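Local coordinates for DNA polymerase III, beta subunit (Thermotoga maritima, PDB 1VPK), which probably tethers DNA polymerase and other proteins to DNA as a ring-shaped head-to-tail homodimer, conferring processivity on replication, at residues D353-N361 with Y370-A378; V267-L278 with V292-L303. One frame throughout, in Å; residues are numbered along the deposited sequence.

In the fold
Both contacts lie in the C-terminal domain, at the same end of the chain, with their centres about 14 Å apart. They meet through one sheet, in which strand 346-351 sits between strand 358-362 of contact 1 and strand 265-270 of contact 2. Helix 332-341 packs against side chains of both. Direct packing joins them as well, Leu-377 CD2 of contact 1 lying 4.1 Å from Lys-293 CG of contact 2. Contact 2 is a buried core of helix on sheet, while contact 1 is partly buried and carries the C-terminal tail, which in bacterial relatives borders the groove that receives peptides of partner proteins.

Contact 1. Residues D353-N361 with Y370-A378; sequences DSTSPCQIN and YIVMPIRLA
Pro-357 and Met-373 lie side by side: the proline ring offers CG to Met-373 SD at 3.6 Å, while Pro-357 CB rests on Ile-371 CG2. Met-373 folds back on itself to do this, its bends at chi2 (-61°) and chi3 (-49°) carrying SD and CE alongside the ring although its CB points away from segment 353-361. Next along, Pro-374 CG sits 3.3 Å from Ser-356 O and nearly as close to Ser-354 O, set against two carbonyl oxygens of the type I turn from Asp-353 to Ser-356. One water bridges Ser-354 O and Ile-375 O, donating to each, and Ser-354 CB meets Leu-377 CD1 beyond it.

From Cys-358 onward the segments become the two strands of an antiparallel beta hairpin, in the large sheet that continues into the central domain of the chain. Cys-358 and Val-372 form a hydrogen-bonded pair with bonds in both directions, Cys-358 N to Val-372 O being nearly straight (2.9 Å, 179°). Ile-360 and Tyr-370 repeat the pattern, and Ile-360 O also lies at the edge of the tyrosine ring, whose hydroxyl is hydrogen-bonded to Lys-152 O.

Between these pairs, on the face opposite their side chains, Gln-359 crosses Ile-371, its CB 3.9 Å from Ile-371 CD1. The extended glutamine chain sends NE2 to Asn-361 OD1 (3.1 Å), which lies in the glutamine amide plane although NE2 sits above the carbonyl plane of the asparagine. With an alanine here, Asn-361 OD1 would probably lose this donor and the asparagine amide would be freer to turn. Asn-361 ND2 reaches Glu-348 weakly, and strand 346-351 flanks the hairpin through backbone bonds of Gln-359 with Asn-350.

Contact 2. Residues V267-L278 with V292-L303; sequences VVVSRKELRESL and VKFEIEENVMRL
Helix 271-278, which carries Leu-274, Ser-277 and Leu-278, runs at 26° to strand 300-303 with the two axes 10.2 Å apart, and no hydrogen bond links the two segments. Apolar side chains from both sides occupy the interval. Leu-274 CD1 reaches Leu-303 CD1 at 4.1 Å, Met-301 CE at the same distance, and the edge of the Phe-294 ring near CE2; the Leu-274 side chain crosses those of Met-301 and Leu-303 at about a right angle. Leu-274 CG is anti to the backbone N (chi1 -176°), which turns the branch in from a CB that points along the interface. Met-301 SD lies in the plane of the Phe-294 ring, at its edge, and the bend at chi3 brings CE round to the helix.

One turn further on, Leu-278 CD2 packs on Leu-303 CD1 (3.7 Å) and touches Val-292 CG1. Ser-277 sets its OG only 3.4 Å from Leu-303 CG. At the strand end of the segment, Val-267 and Ile-296 meet tip to tip through their CG2 atoms at 3.7 Å.

This is helix 271-285 packed on the sheet of hairpin 292-307 in the C-terminal domain, one of three related domains in each chain of the beta sliding ring. A capping box starts the helix, Ser-270 OG accepting from Glu-273 N while Glu-273 OE1 accepts from Ser-270 N. On the hairpin's outer face Glu-295 is salt-bridged to Arg-302 NH1 through the syn lone pair of OE1 (3.0 Å) and to Lys-293 NZ through OE2, the latter with a weak hydrogen bond. Charges thus stay outside, and between the two segments the helix meets the inner face through van der Waals contact alone; Ser-277 OG spends its hydrogen bond on Asp-315 of strand 311-318.

Contact 1. Residues D353-N361 with Y370-A378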
loop_
_atom_site.group_PDB
_atom_site.type_symbol
_atom_site.label_atom_id
_atom_site.label_comp_id
_atom_site.label_asym_id
_atom_site.label_seq_id
_atom_site.Cartn_x
_atom_site.Cartn_y
_atom_site.Cartn_z
ATOM N N ASP A 353 -3.909 2.919 -38.550
ATOM C CA ASP A 353 -5.050 3.834 -38.698
ATOM C C ASP A 353 -5.603 4.133 -37.315
ATOM O O ASP A 353 -5.289 3.431 -36.363
ATOM C CB ASP A 353 -6.227 3.137 -39.413
ATOM C CG ASP A 353 -5.968 2.882 -40.826
ATOM O OD1 ASP A 353 -5.183 3.659 -41.433
ATOM O OD2 ASP A 353 -6.549 1.917 -41.344
ATOM N N SER A 354 -6.475 5.123 -37.236
ATOM C CA SER A 354 -7.132 5.509 -35.971
ATOM C C SER A 354 -7.989 4.360 -35.426
ATOM O O SER A 354 -8.292 4.316 -34.244
ATOM C CB SER A 354 -7.983 6.782 -36.173
ATOM O OG SER A 354 -9.191 6.523 -36.896
ATOM N N THR A 355 -8.346 3.423 -36.292
ATOM C CA THR A 355 -9.240 2.301 -35.947
ATOM C C THR A 355 -8.534 0.951 -35.831
ATOM O O THR A 355 -9.175 -0.041 -35.582
ATOM C CB THR A 355 -10.380 2.207 -36.958
ATOM O OG1 THR A 355 -9.846 2.034 -38.267
ATOM C CG2 THR A 355 -11.156 3.510 -36.929
ATOM N N SER A 356 -7.198 0.950 -35.929
ATOM C CA SER A 356 -6.419 -0.281 -35.935
ATOM C C SER A 356 -5.608 -0.426 -34.645
ATOM O O SER A 356 -5.271 0.593 -34.007
ATOM C CB SER A 356 -5.492 -0.240 -37.138
ATOM O OG SER A 356 -6.264 -0.170 -38.321
ATOM N N PRO A 357 -5.275 -1.672 -34.253
ATOM C CA PRO A 357 -4.429 -1.867 -33.080
ATOM C C PRO A 357 -3.095 -1.131 -33.204
ATOM O O PRO A 357 -2.615 -0.857 -34.323
ATOM C CB PRO A 357 -4.165 -3.380 -33.069
ATOM C CG PRO A 357 -5.291 -3.977 -33.862
ATOM C CD PRO A 357 -5.688 -2.950 -34.874
ATOM N N CYS A 358 -2.505 -0.844 -32.068
ATOM C CA CYS A 358 -1.135 -0.348 -32.003
ATOM C C CYS A 358 -0.264 -1.473 -31.449
ATOM O O CYS A 358 -0.640 -2.141 -30.460
ATOM C CB CYS A 358 -1.091 0.862 -31.063
ATOM S SG CYS A 358 0.500 1.404 -30.610
ATOM N N GLN A 359 0.881 -1.677 -32.065
ATOM C CA GLN A 359 1.900 -2.563 -31.540
ATOM C C GLN A 359 2.955 -1.747 -30.822
ATOM O O GLN A 359 3.510 -0.803 -31.380
ATOM C CB GLN A 359 2.545 -3.426 -32.630
ATOM C CG GLN A 359 3.604 -4.353 -32.067
ATOM C CD GLN A 359 4.213 -5.273 -33.085
ATOM O OE1 GLN A 359 3.518 -6.040 -33.700
ATOM N NE2 GLN A 359 5.522 -5.179 -33.272
ATOM N N ILE A 360 3.209 -2.099 -29.569
ATOM C CA ILE A 360 4.300 -1.566 -28.802
ATOM C C ILE A 360 5.371 -2.641 -28.528
ATOM O O ILE A 360 5.087 -3.799 -28.081
ATOM C CB ILE A 360 3.811 -0.957 -27.487
ATOM C CG1 ILE A 360 2.804 0.168 -27.769
ATOM C CG2 ILE A 360 5.004 -0.428 -26.690
ATOM C CD1 ILE A 360 2.071 0.639 -26.562
ATOM N N ASN A 361 6.618 -2.266 -28.787
ATOM C CA ASN A 361 7.711 -3.175 -28.488
ATOM C C ASN A 361 8.945 -2.459 -27.977
ATOM O O ASN A 361 9.116 -1.288 -28.227
ATOM C CB ASN A 361 8.022 -4.020 -29.733
ATOM C CG ASN A 361 8.172 -3.217 -30.958
ATOM O OD1 ASN A 361 7.204 -3.046 -31.730
ATOM N ND2 ASN A 361 9.404 -2.770 -31.216
ATOM N N TYR A 370 3.543 -6.160 -27.554
ATOM C CA TYR A 370 2.286 -5.782 -26.915
ATOM C C TYR A 370 1.385 -5.157 -27.927
ATOM O O TYR A 370 1.846 -4.423 -28.736
ATOM C CB TYR A 370 2.536 -4.810 -25.739
ATOM C CG TYR A 370 3.450 -5.467 -24.751
ATOM C CD1 TYR A 370 2.945 -6.300 -23.767
ATOM C CD2 TYR A 370 4.843 -5.319 -24.842
ATOM C CE1 TYR A 370 3.818 -6.966 -22.858
ATOM C CE2 TYR A 370 5.705 -5.962 -23.937
ATOM C CZ TYR A 370 5.186 -6.784 -22.976
ATOM O OH TYR A 370 5.993 -7.412 -22.081
ATOM N N ILE A 371 0.090 -5.429 -27.837
ATOM C CA ILE A 371 -0.935 -4.838 -28.718
ATOM C C ILE A 371 -1.948 -4.128 -27.795
ATOM O O ILE A 371 -2.320 -4.679 -26.722
ATOM C CB ILE A 371 -1.690 -5.928 -29.547
ATOM C CG1 ILE A 371 -0.711 -6.773 -30.396
ATOM C CG2 ILE A 371 -2.803 -5.294 -30.396
ATOM C CD1 ILE A 371 -0.127 -6.046 -31.535
ATOM N N VAL A 372 -2.299 -2.886 -28.143
ATOM C CA VAL A 372 -3.381 -2.147 -27.490
ATOM C C VAL A 372 -4.363 -1.689 -28.581
ATOM O O VAL A 372 -3.962 -1.159 -29.609
ATOM C CB VAL A 372 -2.853 -0.933 -26.677
ATOM C CG1 VAL A 372 -3.966 -0.337 -25.808
ATOM C CG2 VAL A 372 -1.715 -1.341 -25.736
ATOM N N MET A 373 -5.652 -1.931 -28.370
ATOM C CA MET A 373 -6.690 -1.539 -29.297
ATOM C C MET A 373 -7.017 -0.085 -28.983
ATOM O O MET A 373 -6.983 0.306 -27.818
ATOM C CB MET A 373 -7.936 -2.397 -29.061
ATOM C CG MET A 373 -7.694 -3.912 -29.187
ATOM S SD MET A 373 -7.121 -4.482 -30.810
ATOM C CE MET A 373 -8.346 -3.641 -31.841
ATOM N N PRO A 374 -7.351 0.719 -30.003
ATOM C CA PRO A 374 -7.674 2.101 -29.769
ATOM C C PRO A 374 -9.103 2.297 -29.341
ATOM O O PRO A 374 -9.899 1.376 -29.431
ATOM C CB PRO A 374 -7.461 2.753 -31.126
ATOM C CG PRO A 374 -7.689 1.724 -32.098
ATOM C CD PRO A 374 -7.440 0.379 -31.437
ATOM N N ILE A 375 -9.413 3.508 -28.900
ATOM C CA ILE A 375 -10.773 3.871 -28.528
ATOM C C ILE A 375 -11.266 4.940 -29.506
ATOM O O ILE A 375 -10.486 5.613 -30.179
ATOM C CB ILE A 375 -10.910 4.315 -27.045
ATOM C CG1 ILE A 375 -10.109 5.569 -26.739
ATOM C CG2 ILE A 375 -10.437 3.214 -26.075
ATOM C CD1 ILE A 375 -10.231 5.974 -25.284
ATOM N N ARG A 376 -12.576 5.065 -29.594
ATOM C CA ARG A 376 -13.196 5.995 -30.532
ATOM C C ARG A 376 -12.799 7.422 -30.204
ATOM O O ARG A 376 -12.674 7.791 -29.029
ATOM C CB ARG A 376 -14.709 5.818 -30.507
ATOM C CG ARG A 376 -15.125 4.417 -30.905
ATOM N N LEU A 377 -12.528 8.210 -31.239
ATOM C CA LEU A 377 -12.141 9.601 -31.062
ATOM C C LEU A 377 -13.352 10.448 -30.616
ATOM O O LEU A 377 -14.468 10.225 -31.089
ATOM C CB LEU A 377 -11.516 10.137 -32.356
ATOM C CG LEU A 377 -10.108 9.544 -32.600
ATOM C CD1 LEU A 377 -9.690 9.548 -34.068
ATOM C CD2 LEU A 377 -9.097 10.292 -31.791
ATOM N N ALA A 378 -13.133 11.364 -29.670
ATOM C CA ALA A 378 -14.181 12.297 -29.227
ATOM C C ALA A 378 -14.259 13.439 -30.234
ATOM O O ALA A 378 -14.235 13.193 -31.451
ATOM C CB ALA A 378 -13.892 12.837 -27.809
HETATM O O HOH W 1 -8.638 6.396 -32.299
#

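Contact 2. Residues V267-L278 with V292-L303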
loop_
_atom_site.group_PDB
_atom_site.type_symbol
_atom_site.label_atom_id
_atom_site.label_comp_id
_atom_site.label_asym_id
_atom_site.label_seq_id
_atom_site.Cartn_x
_atom_site.Cartn_y
_atom_site.Cartn_z
ATOM N N VAL A 267 6.735 5.389 -34.187
ATOM C CA VAL A 267 7.240 6.384 -33.269
ATOM C C VAL A 267 8.253 5.712 -32.330
ATOM O O VAL A 267 7.990 4.646 -31.772
ATOM C CB VAL A 267 6.083 6.946 -32.461
ATOM C CG1 VAL A 267 6.546 7.723 -31.337
ATOM C CG2 VAL A 267 5.194 7.828 -33.328
ATOM N N VAL A 268 9.442 6.290 -32.233
ATOM C CA VAL A 268 10.417 5.854 -31.239
ATOM C C VAL A 268 10.444 6.924 -30.178
ATOM O O VAL A 268 10.570 8.112 -30.471
ATOM C CB VAL A 268 11.803 5.600 -31.863
ATOM C CG1 VAL A 268 12.833 5.231 -30.796
ATOM C CG2 VAL A 268 11.705 4.511 -32.903
ATOM N N VAL A 269 10.333 6.496 -28.930
ATOM C CA VAL A 269 10.159 7.418 -27.824
ATOM C C VAL A 269 10.726 6.771 -26.562
ATOM O O VAL A 269 10.664 5.560 -26.411
ATOM C CB VAL A 269 8.658 7.800 -27.663
ATOM C CG1 VAL A 269 7.806 6.609 -27.319
ATOM C CG2 VAL A 269 8.461 8.914 -26.619
ATOM N N SER A 270 11.290 7.598 -25.680
ATOM C CA SER A 270 11.817 7.156 -24.384
ATOM C C SER A 270 10.692 6.533 -23.536
ATOM O O SER A 270 9.599 7.065 -23.461
ATOM C CB SER A 270 12.503 8.333 -23.642
ATOM O OG SER A 270 12.422 8.119 -22.253
ATOM N N ARG A 271 10.950 5.371 -22.943
ATOM C CA ARG A 271 9.966 4.734 -22.061
ATOM C C ARG A 271 9.647 5.604 -20.814
ATOM O O ARG A 271 8.493 5.787 -20.464
ATOM C CB ARG A 271 10.490 3.357 -21.640
ATOM C CG ARG A 271 9.479 2.475 -20.901
ATOM C CD ARG A 271 10.053 1.108 -20.700
ATOM N NE ARG A 271 11.183 1.150 -19.780
ATOM C CZ ARG A 271 11.120 1.013 -18.465
ATOM N NH1 ARG A 271 9.970 0.763 -17.842
ATOM N NH2 ARG A 271 12.251 1.080 -17.763
ATOM N N LYS A 272 10.679 6.116 -20.154
ATOM C CA LYS A 272 10.517 7.088 -19.047
ATOM C C LYS A 272 9.737 8.341 -19.470
ATOM O O LYS A 272 8.836 8.754 -18.761
ATOM C CB LYS A 272 11.889 7.516 -18.538
ATOM C CG LYS A 272 11.917 8.520 -17.394
ATOM C CD LYS A 272 13.333 8.955 -17.107
ATOM C CE LYS A 272 13.444 9.738 -15.807
ATOM N NZ LYS A 272 13.212 8.868 -14.597
ATOM N N GLU A 273 10.076 8.903 -20.624
ATOM C CA GLU A 273 9.441 10.128 -21.214
ATOM C C GLU A 273 7.938 9.970 -21.456
ATOM O O GLU A 273 7.109 10.779 -21.019
ATOM C CB GLU A 273 10.174 10.456 -22.554
ATOM C CG GLU A 273 9.534 11.440 -23.532
ATOM C CD GLU A 273 10.368 11.707 -24.852
ATOM O OE1 GLU A 273 11.148 10.842 -25.390
ATOM O OE2 GLU A 273 10.161 12.833 -25.383
ATOM N N LEU A 274 7.574 8.877 -22.087
ATOM C CA LEU A 274 6.169 8.578 -22.298
ATOM C C LEU A 274 5.434 8.229 -21.007
ATOM O O LEU A 274 4.280 8.624 -20.841
ATOM C CB LEU A 274 6.051 7.437 -23.272
ATOM C CG LEU A 274 4.632 7.053 -23.696
ATOM C CD1 LEU A 274 3.910 8.212 -24.315
ATOM C CD2 LEU A 274 4.719 5.887 -24.666
ATOM N N ARG A 275 6.045 7.426 -20.138
ATOM C CA ARG A 275 5.448 7.122 -18.814
ATOM C C ARG A 275 5.137 8.401 -18.045
ATOM O O ARG A 275 4.054 8.560 -17.482
ATOM C CB ARG A 275 6.389 6.213 -18.011
ATOM C CG ARG A 275 5.922 5.777 -16.609
ATOM C CD ARG A 275 7.120 5.608 -15.584
ATOM N NE ARG A 275 8.241 4.854 -16.185
ATOM C CZ ARG A 275 9.543 4.983 -15.890
ATOM N NH1 ARG A 275 9.959 5.831 -14.949
ATOM N NH2 ARG A 275 10.436 4.243 -16.559
ATOM N N GLU A 276 6.064 9.348 -18.054
ATOM C CA GLU A 276 5.855 10.595 -17.349
ATOM C C GLU A 276 4.754 11.442 -17.994
ATOM O O GLU A 276 3.971 12.110 -17.329
ATOM C CB GLU A 276 7.186 11.355 -17.230
ATOM C CG GLU A 276 8.124 10.740 -16.224
ATOM C CD GLU A 276 9.543 11.353 -16.220
ATOM O OE1 GLU A 276 9.896 12.221 -17.064
ATOM O OE2 GLU A 276 10.335 10.908 -15.363
ATOM N N SER A 277 4.695 11.423 -19.306
ATOM C CA SER A 277 3.662 12.148 -20.058
ATOM C C SER A 277 2.318 11.532 -19.784
ATOM O O SER A 277 1.340 12.253 -19.552
ATOM C CB SER A 277 3.969 12.097 -21.564
ATOM O OG SER A 277 3.059 12.892 -22.305
ATOM N N LEU A 278 2.250 10.189 -19.820
ATOM C CA LEU A 278 0.987 9.495 -19.477
ATOM C C LEU A 278 0.510 9.844 -18.070
ATOM O O LEU A 278 -0.668 10.166 -17.852
ATOM C CB LEU A 278 1.135 7.974 -19.664
ATOM C CG LEU A 278 1.139 7.638 -21.157
ATOM C CD1 LEU A 278 1.698 6.263 -21.431
ATOM C CD2 LEU A 278 -0.248 7.778 -21.802
ATOM N N VAL A 292 -6.705 9.150 -23.755
ATOM C CA VAL A 292 -5.688 10.057 -24.230
ATOM C C VAL A 292 -5.707 9.976 -25.755
ATOM O O VAL A 292 -5.737 8.892 -26.312
ATOM C CB VAL A 292 -4.287 9.737 -23.667
ATOM C CG1 VAL A 292 -3.848 8.259 -23.937
ATOM C CG2 VAL A 292 -3.187 10.694 -24.242
ATOM N N LYS A 293 -5.754 11.137 -26.392
ATOM C CA LYS A 293 -5.578 11.302 -27.837
ATOM C C LYS A 293 -4.121 11.646 -28.125
ATOM O O LYS A 293 -3.555 12.600 -27.542
ATOM C CB LYS A 293 -6.483 12.427 -28.327
ATOM C CG LYS A 293 -6.440 12.653 -29.823
ATOM C CD LYS A 293 -7.444 13.699 -30.265
ATOM C CE LYS A 293 -7.084 15.055 -29.696
ATOM N NZ LYS A 293 -7.832 16.151 -30.395
ATOM N N PHE A 294 -3.514 10.830 -28.994
ATOM C CA PHE A 294 -2.185 11.063 -29.521
ATOM C C PHE A 294 -2.344 11.760 -30.847
ATOM O O PHE A 294 -3.073 11.268 -31.707
ATOM C CB PHE A 294 -1.440 9.748 -29.744
ATOM C CG PHE A 294 -1.048 9.051 -28.478
ATOM C CD1 PHE A 294 -1.972 8.438 -27.702
ATOM C CD2 PHE A 294 0.247 9.008 -28.063
ATOM C CE1 PHE A 294 -1.608 7.815 -26.539
ATOM C CE2 PHE A 294 0.596 8.372 -26.907
ATOM C CZ PHE A 294 -0.325 7.771 -26.173
ATOM N N GLU A 295 -1.696 12.918 -30.969
ATOM C CA GLU A 295 -1.555 13.679 -32.203
ATOM C C GLU A 295 -0.078 13.554 -32.567
ATOM O O GLU A 295 0.810 14.227 -32.006
ATOM C CB GLU A 295 -1.964 15.129 -31.993
ATOM C CG GLU A 295 -3.403 15.270 -31.583
ATOM C CD GLU A 295 -3.742 16.655 -31.087
ATOM O OE1 GLU A 295 -2.859 17.510 -30.967
ATOM O OE2 GLU A 295 -4.920 16.898 -30.826
ATOM N N ILE A 296 0.173 12.652 -33.493
ATOM C CA ILE A 296 1.504 12.350 -33.932
ATOM C C ILE A 296 1.864 13.182 -35.177
ATOM O O ILE A 296 1.169 13.163 -36.187
ATOM C CB ILE A 296 1.619 10.857 -34.226
ATOM C CG1 ILE A 296 1.244 10.045 -33.005
ATOM C CG2 ILE A 296 3.037 10.543 -34.684
ATOM C CD1 ILE A 296 0.895 8.661 -33.314
ATOM N N GLU A 297 2.933 13.956 -35.052
ATOM C CA GLU A 297 3.418 14.852 -36.066
ATOM C C GLU A 297 4.868 14.470 -36.316
ATOM O O GLU A 297 5.370 13.475 -35.770
ATOM C CB GLU A 297 3.330 16.305 -35.592
ATOM C CG GLU A 297 1.909 16.712 -35.161
ATOM C CD GLU A 297 1.846 18.058 -34.418
ATOM O OE1 GLU A 297 2.854 18.824 -34.445
ATOM O OE2 GLU A 297 0.768 18.348 -33.821
ATOM N N GLU A 298 5.558 15.259 -37.128
ATOM C CA GLU A 298 6.814 14.806 -37.657
ATOM C C GLU A 298 7.902 14.572 -36.610
ATOM O O GLU A 298 8.638 13.576 -36.712
ATOM C CB GLU A 298 7.289 15.738 -38.768
ATOM C CG GLU A 298 8.433 15.106 -39.671
ATOM C CD GLU A 298 8.449 13.533 -39.761
ATOM O OE1 GLU A 298 7.482 12.915 -40.283
ATOM O OE2 GLU A 298 9.470 12.933 -39.305
ATOM N N ASN A 299 7.986 15.463 -35.624
ATOM C CA ASN A 299 9.040 15.459 -34.594
ATOM C C ASN A 299 8.540 15.323 -33.145
ATOM O O ASN A 299 9.346 15.226 -32.218
ATOM C CB ASN A 299 9.788 16.814 -34.654
ATOM C CG ASN A 299 10.659 16.933 -35.868
ATOM O OD1 ASN A 299 10.474 17.808 -36.697
ATOM N ND2 ASN A 299 11.600 16.021 -36.000
ATOM N N VAL A 300 7.236 15.435 -32.960
ATOM C CA VAL A 300 6.626 15.441 -31.645
ATOM C C VAL A 300 5.313 14.710 -31.714
ATOM O O VAL A 300 4.717 14.512 -32.789
ATOM C CB VAL A 300 6.363 16.899 -31.074
ATOM C CG1 VAL A 300 7.643 17.652 -30.901
ATOM C CG2 VAL A 300 5.459 17.702 -31.975
ATOM N N MET A 301 4.853 14.339 -30.541
ATOM C CA MET A 301 3.580 13.735 -30.358
ATOM C C MET A 301 2.945 14.524 -29.231
ATOM O O MET A 301 3.600 14.730 -28.216
ATOM C CB MET A 301 3.857 12.286 -29.971
ATOM C CG MET A 301 2.729 11.445 -29.811
ATOM S SD MET A 301 3.209 9.707 -29.662
ATOM C CE MET A 301 4.192 9.596 -28.195
ATOM N N ARG A 302 1.721 15.019 -29.416
ATOM C CA ARG A 302 0.974 15.659 -28.328
ATOM C C ARG A 302 -0.004 14.666 -27.733
ATOM O O ARG A 302 -0.700 13.960 -28.475
ATOM C CB ARG A 302 0.193 16.876 -28.831
ATOM C CG ARG A 302 1.050 17.970 -29.540
ATOM C CD ARG A 302 0.149 18.970 -30.273
ATOM N NE ARG A 302 -0.151 20.157 -29.474
ATOM C CZ ARG A 302 -1.331 20.797 -29.419
ATOM N NH1 ARG A 302 -2.406 20.352 -30.073
ATOM N NH2 ARG A 302 -1.467 21.879 -28.649
ATOM N N LEU A 303 -0.060 14.601 -26.406
ATOM C CA LEU A 303 -1.009 13.761 -25.709
ATOM C C LEU A 303 -2.078 14.683 -25.124
ATOM O O LEU A 303 -1.754 15.639 -24.430
ATOM C CB LEU A 303 -0.373 12.934 -24.568
ATOM C CG LEU A 303 0.810 11.968 -24.730
ATOM C CD1 LEU A 303 0.700 10.740 -23.887
ATOM C CD2 LEU A 303 1.093 11.624 -26.142
#